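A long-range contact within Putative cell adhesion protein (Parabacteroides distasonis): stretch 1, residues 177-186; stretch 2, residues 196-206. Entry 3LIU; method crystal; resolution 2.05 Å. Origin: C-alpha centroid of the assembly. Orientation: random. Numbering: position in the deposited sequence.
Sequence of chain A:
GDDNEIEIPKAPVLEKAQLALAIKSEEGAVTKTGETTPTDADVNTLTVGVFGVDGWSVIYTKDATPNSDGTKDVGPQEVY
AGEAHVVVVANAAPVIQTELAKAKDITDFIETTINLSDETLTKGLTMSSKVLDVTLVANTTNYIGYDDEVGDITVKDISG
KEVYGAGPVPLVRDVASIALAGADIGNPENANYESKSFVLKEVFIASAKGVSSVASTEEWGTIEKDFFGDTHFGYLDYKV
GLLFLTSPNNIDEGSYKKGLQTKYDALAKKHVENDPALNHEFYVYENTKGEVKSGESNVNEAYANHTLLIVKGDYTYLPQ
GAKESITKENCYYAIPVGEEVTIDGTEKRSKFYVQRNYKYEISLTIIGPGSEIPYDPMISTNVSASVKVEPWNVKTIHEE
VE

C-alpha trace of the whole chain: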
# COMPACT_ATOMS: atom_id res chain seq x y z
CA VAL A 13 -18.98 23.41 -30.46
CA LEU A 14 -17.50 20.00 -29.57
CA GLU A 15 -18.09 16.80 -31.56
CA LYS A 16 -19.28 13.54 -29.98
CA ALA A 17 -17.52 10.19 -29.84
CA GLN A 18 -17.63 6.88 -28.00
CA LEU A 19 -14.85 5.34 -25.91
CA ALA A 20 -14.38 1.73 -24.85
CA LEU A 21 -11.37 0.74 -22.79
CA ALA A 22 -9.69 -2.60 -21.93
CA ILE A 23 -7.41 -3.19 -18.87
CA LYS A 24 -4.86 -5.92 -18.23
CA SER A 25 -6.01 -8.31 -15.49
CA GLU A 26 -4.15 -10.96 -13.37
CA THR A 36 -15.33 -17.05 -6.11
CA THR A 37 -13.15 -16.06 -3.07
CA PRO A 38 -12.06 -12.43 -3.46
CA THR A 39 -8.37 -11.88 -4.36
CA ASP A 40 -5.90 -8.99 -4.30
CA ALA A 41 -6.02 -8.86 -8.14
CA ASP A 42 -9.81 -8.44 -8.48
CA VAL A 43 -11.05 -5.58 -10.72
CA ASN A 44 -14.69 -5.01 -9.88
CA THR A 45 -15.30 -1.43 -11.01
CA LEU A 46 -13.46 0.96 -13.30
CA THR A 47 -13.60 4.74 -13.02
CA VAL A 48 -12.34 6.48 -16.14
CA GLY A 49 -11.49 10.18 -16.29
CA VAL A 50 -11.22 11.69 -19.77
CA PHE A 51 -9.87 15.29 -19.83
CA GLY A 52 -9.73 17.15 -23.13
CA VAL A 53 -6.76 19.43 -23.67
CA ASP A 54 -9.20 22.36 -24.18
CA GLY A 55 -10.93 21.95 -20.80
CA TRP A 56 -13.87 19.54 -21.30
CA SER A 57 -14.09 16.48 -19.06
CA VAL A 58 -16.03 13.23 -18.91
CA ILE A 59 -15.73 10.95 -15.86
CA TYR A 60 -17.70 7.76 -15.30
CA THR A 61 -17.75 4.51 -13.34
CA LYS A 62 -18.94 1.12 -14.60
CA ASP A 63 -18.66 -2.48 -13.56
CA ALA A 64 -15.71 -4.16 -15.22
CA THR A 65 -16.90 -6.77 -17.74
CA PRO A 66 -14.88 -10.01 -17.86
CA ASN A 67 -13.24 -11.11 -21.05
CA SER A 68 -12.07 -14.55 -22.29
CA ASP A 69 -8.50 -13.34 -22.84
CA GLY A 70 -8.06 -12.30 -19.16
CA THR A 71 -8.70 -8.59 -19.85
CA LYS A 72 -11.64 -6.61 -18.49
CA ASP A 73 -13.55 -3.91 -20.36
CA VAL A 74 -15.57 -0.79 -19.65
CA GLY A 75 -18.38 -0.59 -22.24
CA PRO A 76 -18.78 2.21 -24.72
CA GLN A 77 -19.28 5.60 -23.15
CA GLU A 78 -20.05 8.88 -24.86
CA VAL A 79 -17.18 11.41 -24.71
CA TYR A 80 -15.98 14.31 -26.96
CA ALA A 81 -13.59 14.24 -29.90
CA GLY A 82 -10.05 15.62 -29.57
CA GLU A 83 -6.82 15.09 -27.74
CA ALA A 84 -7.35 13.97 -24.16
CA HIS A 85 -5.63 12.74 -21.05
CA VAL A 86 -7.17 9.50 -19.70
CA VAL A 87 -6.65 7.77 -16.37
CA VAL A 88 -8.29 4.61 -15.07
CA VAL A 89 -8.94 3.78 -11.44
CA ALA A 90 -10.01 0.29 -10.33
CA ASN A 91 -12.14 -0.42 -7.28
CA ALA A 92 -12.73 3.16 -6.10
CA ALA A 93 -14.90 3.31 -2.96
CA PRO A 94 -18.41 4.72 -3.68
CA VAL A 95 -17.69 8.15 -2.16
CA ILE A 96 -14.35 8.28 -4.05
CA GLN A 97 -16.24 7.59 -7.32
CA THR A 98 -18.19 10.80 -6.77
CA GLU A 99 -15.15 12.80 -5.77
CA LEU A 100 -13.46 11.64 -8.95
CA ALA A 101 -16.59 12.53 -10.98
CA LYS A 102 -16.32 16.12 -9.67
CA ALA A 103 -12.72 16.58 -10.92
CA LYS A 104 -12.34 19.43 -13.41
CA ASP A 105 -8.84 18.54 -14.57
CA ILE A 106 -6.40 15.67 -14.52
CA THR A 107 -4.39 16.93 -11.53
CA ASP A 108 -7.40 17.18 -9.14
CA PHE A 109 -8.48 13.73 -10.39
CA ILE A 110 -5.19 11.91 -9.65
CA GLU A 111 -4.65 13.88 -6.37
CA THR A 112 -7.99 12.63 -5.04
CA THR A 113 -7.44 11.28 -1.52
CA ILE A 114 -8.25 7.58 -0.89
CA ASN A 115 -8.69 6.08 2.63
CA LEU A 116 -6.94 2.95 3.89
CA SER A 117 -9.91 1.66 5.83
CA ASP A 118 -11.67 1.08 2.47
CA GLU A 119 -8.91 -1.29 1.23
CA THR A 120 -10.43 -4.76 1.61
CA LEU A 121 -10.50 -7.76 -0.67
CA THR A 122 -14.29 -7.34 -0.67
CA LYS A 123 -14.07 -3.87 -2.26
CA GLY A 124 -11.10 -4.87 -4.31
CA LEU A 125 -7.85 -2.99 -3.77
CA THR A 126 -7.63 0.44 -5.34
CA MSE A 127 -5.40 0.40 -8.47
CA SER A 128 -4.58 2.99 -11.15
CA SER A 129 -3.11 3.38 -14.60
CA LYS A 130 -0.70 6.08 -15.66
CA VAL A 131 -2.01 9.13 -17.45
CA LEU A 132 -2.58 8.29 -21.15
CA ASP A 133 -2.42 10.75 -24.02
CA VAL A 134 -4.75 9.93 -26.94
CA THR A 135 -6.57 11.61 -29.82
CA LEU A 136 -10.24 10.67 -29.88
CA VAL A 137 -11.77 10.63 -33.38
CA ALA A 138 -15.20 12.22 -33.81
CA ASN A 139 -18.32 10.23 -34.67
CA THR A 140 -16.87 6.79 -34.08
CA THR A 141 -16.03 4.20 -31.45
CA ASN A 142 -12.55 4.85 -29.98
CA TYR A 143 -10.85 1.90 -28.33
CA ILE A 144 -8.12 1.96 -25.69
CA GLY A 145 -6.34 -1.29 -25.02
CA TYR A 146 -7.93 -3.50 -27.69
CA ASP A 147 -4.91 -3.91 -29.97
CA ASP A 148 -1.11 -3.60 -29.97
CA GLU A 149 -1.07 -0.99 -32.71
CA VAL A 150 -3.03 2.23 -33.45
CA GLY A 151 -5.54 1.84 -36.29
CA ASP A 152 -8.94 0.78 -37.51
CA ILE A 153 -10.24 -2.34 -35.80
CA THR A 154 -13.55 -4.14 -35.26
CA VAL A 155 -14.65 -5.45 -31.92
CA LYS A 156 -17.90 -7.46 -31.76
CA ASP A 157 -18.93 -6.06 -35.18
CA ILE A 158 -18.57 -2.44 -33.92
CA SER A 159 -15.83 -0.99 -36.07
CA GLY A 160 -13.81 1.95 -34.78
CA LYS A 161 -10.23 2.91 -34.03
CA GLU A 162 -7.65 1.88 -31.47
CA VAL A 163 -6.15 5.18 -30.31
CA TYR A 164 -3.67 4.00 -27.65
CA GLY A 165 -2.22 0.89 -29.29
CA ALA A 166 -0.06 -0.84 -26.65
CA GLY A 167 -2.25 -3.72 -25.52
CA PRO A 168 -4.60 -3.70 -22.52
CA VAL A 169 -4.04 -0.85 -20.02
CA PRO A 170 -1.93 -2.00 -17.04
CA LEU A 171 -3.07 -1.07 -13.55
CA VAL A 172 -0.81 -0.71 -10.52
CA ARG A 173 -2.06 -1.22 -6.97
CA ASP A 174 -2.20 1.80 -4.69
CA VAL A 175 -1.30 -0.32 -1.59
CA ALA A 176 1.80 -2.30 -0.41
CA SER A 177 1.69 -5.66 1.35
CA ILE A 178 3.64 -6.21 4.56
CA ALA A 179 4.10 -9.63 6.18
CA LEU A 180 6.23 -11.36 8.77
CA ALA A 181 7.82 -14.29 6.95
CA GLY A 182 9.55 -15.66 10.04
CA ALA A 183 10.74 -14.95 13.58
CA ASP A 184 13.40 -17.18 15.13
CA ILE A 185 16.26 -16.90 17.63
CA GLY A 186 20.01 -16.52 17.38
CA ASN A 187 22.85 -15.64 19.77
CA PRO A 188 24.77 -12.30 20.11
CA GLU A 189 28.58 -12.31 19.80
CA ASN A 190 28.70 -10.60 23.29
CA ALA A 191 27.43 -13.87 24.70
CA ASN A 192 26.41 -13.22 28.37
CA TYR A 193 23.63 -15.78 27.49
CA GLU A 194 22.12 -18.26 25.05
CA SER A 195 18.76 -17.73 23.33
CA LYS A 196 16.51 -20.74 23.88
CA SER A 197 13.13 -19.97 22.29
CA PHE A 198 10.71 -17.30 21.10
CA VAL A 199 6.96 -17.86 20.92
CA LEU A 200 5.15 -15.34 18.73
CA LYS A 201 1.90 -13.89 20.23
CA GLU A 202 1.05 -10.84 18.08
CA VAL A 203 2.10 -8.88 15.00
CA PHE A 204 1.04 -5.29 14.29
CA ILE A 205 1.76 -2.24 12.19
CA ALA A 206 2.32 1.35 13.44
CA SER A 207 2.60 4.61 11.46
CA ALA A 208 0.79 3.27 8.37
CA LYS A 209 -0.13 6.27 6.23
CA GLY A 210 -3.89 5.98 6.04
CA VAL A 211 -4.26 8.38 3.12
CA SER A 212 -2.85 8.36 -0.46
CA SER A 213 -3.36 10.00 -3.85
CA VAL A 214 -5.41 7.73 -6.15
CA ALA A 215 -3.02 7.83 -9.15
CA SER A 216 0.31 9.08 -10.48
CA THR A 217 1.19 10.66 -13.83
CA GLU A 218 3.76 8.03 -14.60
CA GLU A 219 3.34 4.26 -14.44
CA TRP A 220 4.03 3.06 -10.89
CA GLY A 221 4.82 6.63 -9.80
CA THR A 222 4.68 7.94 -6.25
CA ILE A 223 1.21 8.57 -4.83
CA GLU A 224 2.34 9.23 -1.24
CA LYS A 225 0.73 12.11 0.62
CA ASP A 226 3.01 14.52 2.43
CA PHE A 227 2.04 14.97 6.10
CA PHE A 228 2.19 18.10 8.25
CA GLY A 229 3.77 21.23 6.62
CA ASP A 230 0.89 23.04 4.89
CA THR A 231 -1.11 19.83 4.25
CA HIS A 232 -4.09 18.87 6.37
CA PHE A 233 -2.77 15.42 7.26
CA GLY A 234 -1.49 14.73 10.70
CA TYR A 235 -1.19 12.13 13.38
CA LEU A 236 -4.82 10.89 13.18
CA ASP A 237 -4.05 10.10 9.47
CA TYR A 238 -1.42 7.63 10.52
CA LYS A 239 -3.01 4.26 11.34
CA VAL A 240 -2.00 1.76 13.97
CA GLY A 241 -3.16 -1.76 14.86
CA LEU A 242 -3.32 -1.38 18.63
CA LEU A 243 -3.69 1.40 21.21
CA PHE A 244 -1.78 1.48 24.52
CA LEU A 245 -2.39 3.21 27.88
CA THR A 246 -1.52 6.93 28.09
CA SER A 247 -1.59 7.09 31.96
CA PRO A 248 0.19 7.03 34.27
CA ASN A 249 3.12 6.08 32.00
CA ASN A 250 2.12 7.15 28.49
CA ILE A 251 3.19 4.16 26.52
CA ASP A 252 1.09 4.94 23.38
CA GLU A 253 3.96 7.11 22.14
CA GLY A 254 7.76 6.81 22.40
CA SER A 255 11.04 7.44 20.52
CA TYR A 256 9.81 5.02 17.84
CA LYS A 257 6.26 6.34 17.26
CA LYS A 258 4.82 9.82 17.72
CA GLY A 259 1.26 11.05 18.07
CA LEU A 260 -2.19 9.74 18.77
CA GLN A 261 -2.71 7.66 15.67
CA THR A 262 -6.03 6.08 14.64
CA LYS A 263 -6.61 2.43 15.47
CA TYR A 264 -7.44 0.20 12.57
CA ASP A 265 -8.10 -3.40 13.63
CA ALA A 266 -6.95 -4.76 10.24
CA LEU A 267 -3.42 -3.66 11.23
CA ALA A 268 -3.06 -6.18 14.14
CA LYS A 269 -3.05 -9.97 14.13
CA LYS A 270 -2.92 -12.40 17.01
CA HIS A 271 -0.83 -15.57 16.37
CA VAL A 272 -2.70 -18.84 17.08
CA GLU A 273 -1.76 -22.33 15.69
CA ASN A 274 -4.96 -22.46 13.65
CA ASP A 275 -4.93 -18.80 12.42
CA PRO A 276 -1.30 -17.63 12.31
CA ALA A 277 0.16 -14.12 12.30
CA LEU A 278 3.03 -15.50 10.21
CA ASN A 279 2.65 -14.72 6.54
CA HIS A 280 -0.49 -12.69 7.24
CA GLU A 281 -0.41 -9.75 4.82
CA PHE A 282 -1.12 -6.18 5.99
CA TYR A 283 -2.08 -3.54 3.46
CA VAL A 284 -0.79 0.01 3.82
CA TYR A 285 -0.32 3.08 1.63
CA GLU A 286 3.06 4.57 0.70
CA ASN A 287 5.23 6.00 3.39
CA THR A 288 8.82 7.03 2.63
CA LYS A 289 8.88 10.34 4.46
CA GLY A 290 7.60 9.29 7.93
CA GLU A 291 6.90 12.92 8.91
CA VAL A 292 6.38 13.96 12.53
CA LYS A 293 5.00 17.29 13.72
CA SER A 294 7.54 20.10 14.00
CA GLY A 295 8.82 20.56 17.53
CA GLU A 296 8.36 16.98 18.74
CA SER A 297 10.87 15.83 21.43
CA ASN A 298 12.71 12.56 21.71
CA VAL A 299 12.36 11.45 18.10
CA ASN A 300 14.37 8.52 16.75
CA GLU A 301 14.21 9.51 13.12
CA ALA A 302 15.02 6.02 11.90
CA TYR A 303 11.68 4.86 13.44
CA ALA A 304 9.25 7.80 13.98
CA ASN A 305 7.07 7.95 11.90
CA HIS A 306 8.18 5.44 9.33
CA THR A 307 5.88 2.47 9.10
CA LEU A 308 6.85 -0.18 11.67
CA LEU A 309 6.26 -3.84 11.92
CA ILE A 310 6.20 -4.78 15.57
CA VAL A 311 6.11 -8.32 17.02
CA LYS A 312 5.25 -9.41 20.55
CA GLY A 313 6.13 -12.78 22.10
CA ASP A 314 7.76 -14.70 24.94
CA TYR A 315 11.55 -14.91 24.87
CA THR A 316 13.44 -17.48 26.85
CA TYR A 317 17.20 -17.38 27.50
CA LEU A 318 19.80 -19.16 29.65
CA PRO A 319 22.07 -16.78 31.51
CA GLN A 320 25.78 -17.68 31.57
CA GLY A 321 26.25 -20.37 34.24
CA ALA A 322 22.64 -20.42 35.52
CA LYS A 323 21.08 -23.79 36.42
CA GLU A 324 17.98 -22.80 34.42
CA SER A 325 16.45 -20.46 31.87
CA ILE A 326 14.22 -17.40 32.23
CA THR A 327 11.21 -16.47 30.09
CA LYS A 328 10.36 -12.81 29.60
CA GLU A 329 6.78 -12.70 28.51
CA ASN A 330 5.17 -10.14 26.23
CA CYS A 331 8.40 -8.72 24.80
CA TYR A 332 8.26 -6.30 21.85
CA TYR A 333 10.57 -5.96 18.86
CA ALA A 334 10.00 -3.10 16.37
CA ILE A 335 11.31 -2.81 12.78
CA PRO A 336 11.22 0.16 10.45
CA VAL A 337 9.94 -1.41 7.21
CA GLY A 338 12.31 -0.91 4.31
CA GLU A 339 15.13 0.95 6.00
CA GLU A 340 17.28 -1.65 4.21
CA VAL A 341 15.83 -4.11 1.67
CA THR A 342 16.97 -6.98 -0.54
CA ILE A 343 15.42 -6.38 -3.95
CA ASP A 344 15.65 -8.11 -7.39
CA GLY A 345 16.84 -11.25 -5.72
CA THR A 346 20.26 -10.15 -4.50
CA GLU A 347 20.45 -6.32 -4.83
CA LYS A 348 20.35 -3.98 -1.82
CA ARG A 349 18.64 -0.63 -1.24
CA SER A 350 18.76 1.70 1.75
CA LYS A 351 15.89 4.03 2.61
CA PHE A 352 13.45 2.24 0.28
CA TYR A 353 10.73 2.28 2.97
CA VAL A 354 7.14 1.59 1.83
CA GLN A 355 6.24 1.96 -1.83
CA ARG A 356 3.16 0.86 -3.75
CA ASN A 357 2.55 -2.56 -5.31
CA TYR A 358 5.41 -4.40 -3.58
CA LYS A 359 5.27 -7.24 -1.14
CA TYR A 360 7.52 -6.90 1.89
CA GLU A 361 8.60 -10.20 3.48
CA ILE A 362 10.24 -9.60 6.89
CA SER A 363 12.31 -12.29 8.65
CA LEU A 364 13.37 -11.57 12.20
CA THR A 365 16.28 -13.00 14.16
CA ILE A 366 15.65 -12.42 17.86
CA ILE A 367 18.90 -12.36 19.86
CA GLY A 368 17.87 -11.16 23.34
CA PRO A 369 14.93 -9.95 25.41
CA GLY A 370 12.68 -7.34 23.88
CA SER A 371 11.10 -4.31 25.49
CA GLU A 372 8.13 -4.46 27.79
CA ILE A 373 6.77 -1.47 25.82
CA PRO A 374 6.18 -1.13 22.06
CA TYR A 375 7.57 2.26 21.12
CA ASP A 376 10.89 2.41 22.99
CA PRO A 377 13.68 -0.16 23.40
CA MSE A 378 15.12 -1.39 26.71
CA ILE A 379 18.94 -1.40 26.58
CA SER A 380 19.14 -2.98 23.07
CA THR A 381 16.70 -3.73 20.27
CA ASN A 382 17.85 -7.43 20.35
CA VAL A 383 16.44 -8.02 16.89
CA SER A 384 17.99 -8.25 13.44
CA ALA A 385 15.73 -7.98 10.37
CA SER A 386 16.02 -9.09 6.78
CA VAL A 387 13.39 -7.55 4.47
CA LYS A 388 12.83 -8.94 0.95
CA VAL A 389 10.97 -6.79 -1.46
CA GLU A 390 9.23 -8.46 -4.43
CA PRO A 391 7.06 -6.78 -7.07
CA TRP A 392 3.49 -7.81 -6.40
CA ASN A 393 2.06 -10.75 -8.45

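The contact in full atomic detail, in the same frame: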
# COMPACT_ATOMS: atom_id res chain seq x y z
N SER A 177 2.02 -4.54 0.49
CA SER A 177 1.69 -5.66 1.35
C SER A 177 2.84 -5.89 2.29
O SER A 177 3.99 -5.93 1.83
CB SER A 177 1.50 -6.91 0.51
OG SER A 177 1.49 -8.08 1.34
N ILE A 178 2.58 -5.98 3.60
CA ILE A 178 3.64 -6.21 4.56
C ILE A 178 3.31 -7.47 5.35
O ILE A 178 2.19 -7.63 5.87
CB ILE A 178 3.86 -5.01 5.54
CG1 ILE A 178 4.23 -3.75 4.78
CG2 ILE A 178 4.95 -5.31 6.57
CD1 ILE A 178 4.32 -2.43 5.65
N ALA A 179 4.28 -8.37 5.43
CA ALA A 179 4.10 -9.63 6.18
C ALA A 179 5.37 -10.05 6.89
O ALA A 179 6.48 -9.76 6.42
CB ALA A 179 3.64 -10.73 5.27
N LEU A 180 5.19 -10.70 8.04
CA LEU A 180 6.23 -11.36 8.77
C LEU A 180 6.37 -12.78 8.23
O LEU A 180 5.45 -13.61 8.38
CB LEU A 180 5.91 -11.41 10.28
CG LEU A 180 6.96 -12.08 11.18
CD1 LEU A 180 8.19 -11.18 11.37
CD2 LEU A 180 6.38 -12.53 12.54
N ALA A 181 7.50 -13.03 7.59
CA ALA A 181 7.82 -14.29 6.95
C ALA A 181 8.40 -15.25 7.97
O ALA A 181 8.21 -16.43 7.87
CB ALA A 181 8.81 -14.05 5.82
N GLY A 182 9.11 -14.76 8.96
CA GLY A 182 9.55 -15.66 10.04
C GLY A 182 10.14 -14.91 11.22
O GLY A 182 10.51 -13.75 11.09
N ALA A 183 10.19 -15.56 12.37
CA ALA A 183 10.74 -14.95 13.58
C ALA A 183 11.38 -15.99 14.45
O ALA A 183 10.70 -16.60 15.26
CB ALA A 183 9.67 -14.23 14.35
N ASP A 184 12.68 -16.21 14.30
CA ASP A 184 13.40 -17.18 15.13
C ASP A 184 14.53 -16.53 15.93
O ASP A 184 14.68 -15.33 15.90
CB ASP A 184 13.91 -18.35 14.28
CG ASP A 184 14.74 -17.89 13.09
OD1 ASP A 184 15.34 -16.79 13.17
OD2 ASP A 184 14.79 -18.64 12.09
N ILE A 185 15.30 -17.35 16.63
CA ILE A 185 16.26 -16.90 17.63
C ILE A 185 17.65 -17.08 17.08
O ILE A 185 17.88 -17.93 16.22
CB ILE A 185 16.16 -17.70 18.98
CG1 ILE A 185 16.24 -19.21 18.75
CG2 ILE A 185 14.88 -17.36 19.69
CD1 ILE A 185 16.57 -20.04 19.95
N GLY A 186 18.58 -16.32 17.62
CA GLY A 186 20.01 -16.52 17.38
C GLY A 186 20.75 -16.03 18.61
O GLY A 186 20.13 -15.50 19.53
N LYS A 196 17.09 -19.41 23.89
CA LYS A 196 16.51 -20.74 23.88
C LYS A 196 15.25 -20.88 23.05
O LYS A 196 15.07 -21.89 22.41
CB LYS A 196 16.23 -21.20 25.31
CG LYS A 196 17.50 -21.54 26.08
CD LYS A 196 18.18 -22.86 25.59
CE LYS A 196 19.69 -22.84 25.88
NZ LYS A 196 20.34 -24.18 25.90
N SER A 197 14.36 -19.89 23.07
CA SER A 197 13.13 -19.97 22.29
C SER A 197 12.45 -18.61 22.19
O SER A 197 12.71 -17.70 22.99
CB SER A 197 12.13 -20.96 22.87
OG SER A 197 11.70 -20.58 24.17
N PHE A 198 11.59 -18.46 21.19
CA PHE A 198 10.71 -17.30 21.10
C PHE A 198 9.39 -17.80 20.58
O PHE A 198 9.37 -18.46 19.55
CB PHE A 198 11.28 -16.29 20.14
CG PHE A 198 10.37 -15.11 19.87
CD1 PHE A 198 10.20 -14.11 20.81
CD2 PHE A 198 9.71 -15.00 18.67
CE1 PHE A 198 9.37 -13.06 20.57
CE2 PHE A 198 8.90 -13.94 18.42
CZ PHE A 198 8.72 -12.96 19.36
N VAL A 199 8.32 -17.50 21.31
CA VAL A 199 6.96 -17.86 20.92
C VAL A 199 6.25 -16.57 20.53
O VAL A 199 6.06 -15.67 21.38
CB VAL A 199 6.20 -18.56 22.07
CG1 VAL A 199 4.81 -18.97 21.60
CG2 VAL A 199 6.99 -19.78 22.60
N LEU A 200 5.86 -16.48 19.26
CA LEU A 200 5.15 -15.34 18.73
C LEU A 200 3.70 -15.26 19.24
O LEU A 200 2.98 -16.23 19.14
CB LEU A 200 5.18 -15.39 17.19
CG LEU A 200 4.50 -14.21 16.50
CD1 LEU A 200 5.36 -12.92 16.71
CD2 LEU A 200 4.30 -14.55 15.02
N LYS A 201 3.29 -14.10 19.76
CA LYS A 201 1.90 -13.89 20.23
C LYS A 201 1.09 -12.92 19.37
O LYS A 201 -0.11 -13.12 19.18
CB LYS A 201 1.89 -13.36 21.66
CG LYS A 201 2.23 -14.42 22.73
CD LYS A 201 1.99 -13.83 24.15
CE LYS A 201 1.94 -14.89 25.27
NZ LYS A 201 2.69 -14.46 26.54
N GLU A 202 1.75 -11.89 18.83
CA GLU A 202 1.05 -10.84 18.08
C GLU A 202 1.99 -10.17 17.06
O GLU A 202 3.20 -10.06 17.28
CB GLU A 202 0.49 -9.78 19.06
CG GLU A 202 -0.35 -8.64 18.43
CD GLU A 202 -1.85 -8.95 18.38
OE1 GLU A 202 -2.25 -10.03 18.85
OE2 GLU A 202 -2.64 -8.11 17.89
N VAL A 203 1.41 -9.72 15.95
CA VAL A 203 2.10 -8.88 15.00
C VAL A 203 1.23 -7.66 14.73
O VAL A 203 -0.00 -7.78 14.61
CB VAL A 203 2.35 -9.65 13.68
CG1 VAL A 203 3.19 -8.81 12.72
CG2 VAL A 203 3.06 -11.01 13.97
N PHE A 204 1.82 -6.48 14.68
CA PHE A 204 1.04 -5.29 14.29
C PHE A 204 1.86 -4.23 13.59
O PHE A 204 3.09 -4.26 13.60
CB PHE A 204 0.21 -4.72 15.48
CG PHE A 204 1.00 -3.92 16.51
CD1 PHE A 204 1.78 -4.54 17.44
CD2 PHE A 204 0.91 -2.53 16.54
CE1 PHE A 204 2.48 -3.82 18.40
CE2 PHE A 204 1.61 -1.78 17.49
CZ PHE A 204 2.38 -2.43 18.44
N ILE A 205 1.14 -3.30 12.95
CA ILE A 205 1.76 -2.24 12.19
C ILE A 205 1.49 -0.90 12.85
O ILE A 205 0.37 -0.69 13.34
CB ILE A 205 1.19 -2.19 10.74
CG1 ILE A 205 1.37 -3.53 10.04
CG2 ILE A 205 1.82 -1.00 9.94
CD1 ILE A 205 2.79 -4.06 9.93
N ALA A 206 2.49 -0.02 12.88
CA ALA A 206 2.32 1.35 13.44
C ALA A 206 2.78 2.37 12.40
O ALA A 206 3.60 2.05 11.56
CB ALA A 206 3.14 1.51 14.75

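Two β-strands can lie against each other without sharing a single hydrogen bond, and the contact between residues 177-185 and 196-206 of this putative cell adhesion protein is a compact example. The strands run roughly antiparallel, with 155° between their directions, and their axes approach no closer than 6.3 Å. No hydrogen bond crosses between them, so the fit depends on side chains filling the space that the backbones leave.

The alternation of the strand selects the participants. In the first stretch, the CA-to-CB bonds of Ile-178, Leu-180, Ala-183 and Ile-185 point toward the partner, while those of Ala-179 and Asp-184 point away. The spacing is not strictly every second residue: Ala-181 and Gly-182 fall between Leu-180 and Ala-183, and neither touches the second stretch. The other strand has a matching irregularity, since Leu-200 and Val-203 both face the contact with the non-contacting Lys-201 and Glu-202 between them.

These two inward residues of the second strand form the shallow hollow that Leu-180 enters. One methyl of Leu-180 serves both neighbours: its CD2 lies 3.8 Å from CD2 of Leu-200 and 3.9 Å from CG2 of Val-203. Beyond it, toward the start of the first stretch, the packing is looser; the CG2 branch of Ile-178 meets the terminal CD1 of Ile-205 at 4.2 Å, although the CA atoms of these residues are 8.8 Å apart.

Toward the other end the backbones draw together, the CA separation falling to 7.6 Å between Ala-183 and Leu-200 and to 6.4 Å between Ile-185 and Ser-197. Small and large are paired here. Ala-183 offers only a methyl, and the ring of Phe-198 occupies the space beside it, with Ala-183 CB 4.2 Å from Phe-198 CE2. The carbonyl oxygen of Ala-183 lies at the ring edge, near the ring plane, 3.9 Å from Phe-198 CD2.

Ile-185 has the largest area covered by the opposing stretch, and it packs largely against main chain. Its CG2 sits 3.7 Å from the carbonyl carbon C of Ser-197 and 3.8 Å from CB of Phe-198, while its CD1 reaches to 3.4 Å from the backbone O of Lys-196. The side chains of Lys-196 and Ser-197 start away from the first strand, leaving their backbone open to this isoleucine. Where strands converge, a bump can thus rest on the backbone itself.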